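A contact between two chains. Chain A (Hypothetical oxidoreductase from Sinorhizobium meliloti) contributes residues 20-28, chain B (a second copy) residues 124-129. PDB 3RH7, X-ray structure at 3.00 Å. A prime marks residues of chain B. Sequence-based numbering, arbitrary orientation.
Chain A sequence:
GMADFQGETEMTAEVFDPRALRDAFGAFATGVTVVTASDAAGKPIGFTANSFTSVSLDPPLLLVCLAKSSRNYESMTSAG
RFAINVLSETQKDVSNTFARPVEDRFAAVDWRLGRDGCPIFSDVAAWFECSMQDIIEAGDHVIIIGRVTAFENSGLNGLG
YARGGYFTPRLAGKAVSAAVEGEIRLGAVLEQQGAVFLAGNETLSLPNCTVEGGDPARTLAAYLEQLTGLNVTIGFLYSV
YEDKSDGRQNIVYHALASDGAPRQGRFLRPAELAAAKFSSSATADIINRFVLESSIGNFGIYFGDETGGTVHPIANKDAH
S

Chain A, residues 20-28: ALRDAFGAF
Chain B 124-129: VAAWFE

No hydrogen bond or salt bridge crosses this contact between two copies of one protein; 238 Å², summed over both sides, is buried mainly by packing of apolar side chains, illustrating how one aromatic side chain can supply the largest share of a helix-strand contact. Helix 20-25 and strand 126-129′ run at 116° between their N-to-C directions, their axes 9.2 Å apart at closest approach. Helical phi/psi values near -62/-42 describe residues 20-25; a type I turn runs from Phe25 through Gly26 (-62/-18) and Ala27 (-62/-31) to Phe28 (-82/110). Ala125′ (-63/-29) precedes the extended residues, from Ala126′ (-177/160) to Phe128′ (-130/123).

Phe128′ (chi1 m, -58°; chi2 87°) points toward the helix and buries 81 Å². Its CZ lies 3.7 Å from Ala24 CB and 3.5 Å from Ala24 O, the carbonyl meeting the ring edge near its plane. Phe25 (chi1 m, -72°; chi2 -34°) starts away, but its ring returns: CD1 sits 3.6 Å from Phe128′ CE2, the planes inclined by 26° and slid apart, centroids 5.3 Å distant. Leu21 (t, p) brings CD1 within 4.2 Å of Phe128′ CE2.

Where the backbones come closest, small residues suit the space: Ala27 and Ala125′ CA atoms are 6.1 Å apart, and Ala27 CB packs 3.6 Å from Ala126′ CB. Between Ala126′ and Phe128′ in the strand, Trp127′ (chi1 p) points away.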

# COMPACT_ATOMS: atom_id res chain seq x y z
N ALA A 20 -1.40 -20.37 -2.69
CA ALA A 20 -1.77 -20.03 -1.32
C ALA A 20 -0.74 -19.10 -0.68
O ALA A 20 -1.11 -18.04 -0.15
CB ALA A 20 -1.93 -21.30 -0.51
N LEU A 21 0.56 -19.48 -0.79
CA LEU A 21 1.66 -18.70 -0.25
C LEU A 21 1.77 -17.35 -0.95
O LEU A 21 1.85 -16.34 -0.27
CB LEU A 21 3.00 -19.45 -0.33
CG LEU A 21 4.20 -18.76 0.29
CD1 LEU A 21 3.96 -18.45 1.74
CD2 LEU A 21 5.45 -19.56 0.08
N ARG A 22 1.75 -17.33 -2.30
CA ARG A 22 1.85 -16.10 -3.07
C ARG A 22 0.73 -15.15 -2.67
O ARG A 22 0.99 -13.96 -2.46
CB ARG A 22 1.83 -16.36 -4.59
CG ARG A 22 2.16 -15.10 -5.41
CD ARG A 22 1.49 -15.08 -6.76
NE ARG A 22 0.05 -15.29 -6.65
CZ ARG A 22 -0.77 -15.35 -7.68
NH1 ARG A 22 -0.31 -15.20 -8.92
NH2 ARG A 22 -2.07 -15.55 -7.50
N ASP A 23 -0.50 -15.69 -2.52
CA ASP A 23 -1.69 -14.92 -2.13
C ASP A 23 -1.55 -14.37 -0.68
O ASP A 23 -1.96 -13.23 -0.41
CB ASP A 23 -2.98 -15.75 -2.30
CG ASP A 23 -3.39 -16.08 -3.73
OD1 ASP A 23 -2.76 -15.52 -4.68
OD2 ASP A 23 -4.34 -16.90 -3.91
N ALA A 24 -0.88 -15.13 0.21
CA ALA A 24 -0.65 -14.71 1.59
C ALA A 24 0.34 -13.54 1.62
O ALA A 24 0.10 -12.56 2.35
CB ALA A 24 -0.14 -15.87 2.43
N PHE A 25 1.41 -13.59 0.80
CA PHE A 25 2.38 -12.49 0.71
C PHE A 25 1.69 -11.22 0.18
O PHE A 25 2.01 -10.10 0.60
CB PHE A 25 3.53 -12.88 -0.22
CG PHE A 25 4.53 -13.90 0.26
CD1 PHE A 25 4.87 -13.97 1.61
CD2 PHE A 25 5.21 -14.71 -0.64
CE1 PHE A 25 5.85 -14.86 2.05
CE2 PHE A 25 6.19 -15.60 -0.19
CZ PHE A 25 6.51 -15.66 1.15
N GLY A 26 0.73 -11.42 -0.70
CA GLY A 26 -0.05 -10.34 -1.29
C GLY A 26 -0.87 -9.50 -0.33
O GLY A 26 -1.29 -8.40 -0.69
N ALA A 27 -1.11 -10.02 0.90
CA ALA A 27 -1.86 -9.32 1.95
C ALA A 27 -1.15 -8.02 2.37
O ALA A 27 -1.81 -7.03 2.72
CB ALA A 27 -2.05 -10.22 3.15
N PHE A 28 0.21 -8.02 2.26
CA PHE A 28 1.04 -6.86 2.57
C PHE A 28 1.04 -5.95 1.38
O PHE A 28 1.60 -6.28 0.33
CB PHE A 28 2.47 -7.29 2.96
CG PHE A 28 3.40 -6.16 3.35
CD1 PHE A 28 3.42 -5.67 4.65
CD2 PHE A 28 4.25 -5.59 2.41
CE1 PHE A 28 4.29 -4.63 5.00
CE2 PHE A 28 5.14 -4.56 2.77
CZ PHE A 28 5.15 -4.09 4.06
N VAL B 124 -5.91 -10.50 11.93
CA VAL B 124 -4.86 -9.98 11.05
C VAL B 124 -5.21 -10.32 9.61
O VAL B 124 -5.86 -11.35 9.36
CB VAL B 124 -3.45 -10.45 11.41
CG1 VAL B 124 -3.10 -10.06 12.83
CG2 VAL B 124 -3.29 -11.95 11.22
N ALA B 125 -4.74 -9.48 8.67
CA ALA B 125 -4.91 -9.65 7.22
C ALA B 125 -4.18 -10.92 6.74
O ALA B 125 -4.60 -11.54 5.75
CB ALA B 125 -4.39 -8.41 6.49
N ALA B 126 -3.11 -11.31 7.44
CA ALA B 126 -2.31 -12.54 7.26
C ALA B 126 -1.21 -12.63 8.34
O ALA B 126 -0.85 -11.61 8.92
CB ALA B 126 -1.69 -12.59 5.87
N TRP B 127 -0.67 -13.82 8.58
CA TRP B 127 0.45 -14.04 9.51
C TRP B 127 1.39 -15.15 8.98
O TRP B 127 0.95 -16.09 8.29
CB TRP B 127 -0.01 -14.33 10.95
CG TRP B 127 -0.84 -15.57 11.14
CD1 TRP B 127 -2.20 -15.62 11.33
CD2 TRP B 127 -0.38 -16.92 11.25
NE1 TRP B 127 -2.60 -16.91 11.56
CE2 TRP B 127 -1.51 -17.74 11.52
CE3 TRP B 127 0.89 -17.53 11.19
CZ2 TRP B 127 -1.41 -19.12 11.66
CZ3 TRP B 127 0.98 -18.91 11.32
CH2 TRP B 127 -0.15 -19.69 11.57
N PHE B 128 2.71 -15.01 9.31
CA PHE B 128 3.79 -15.93 8.91
C PHE B 128 4.65 -16.36 10.10
O PHE B 128 5.22 -15.53 10.80
CB PHE B 128 4.69 -15.28 7.85
CG PHE B 128 3.95 -14.86 6.61
CD1 PHE B 128 3.34 -13.61 6.52
CD2 PHE B 128 3.81 -15.73 5.53
CE1 PHE B 128 2.62 -13.24 5.38
CE2 PHE B 128 3.09 -15.36 4.39
CZ PHE B 128 2.51 -14.11 4.32
N GLU B 129 4.75 -17.67 10.32
CA GLU B 129 5.61 -18.25 11.34
C GLU B 129 6.94 -18.60 10.69
O GLU B 129 6.96 -19.31 9.66
CB GLU B 129 4.96 -19.51 11.93
CG GLU B 129 3.97 -19.21 13.03
CD GLU B 129 4.16 -20.12 14.22
OE1 GLU B 129 3.57 -21.23 14.21
OE2 GLU B 129 4.91 -19.73 15.14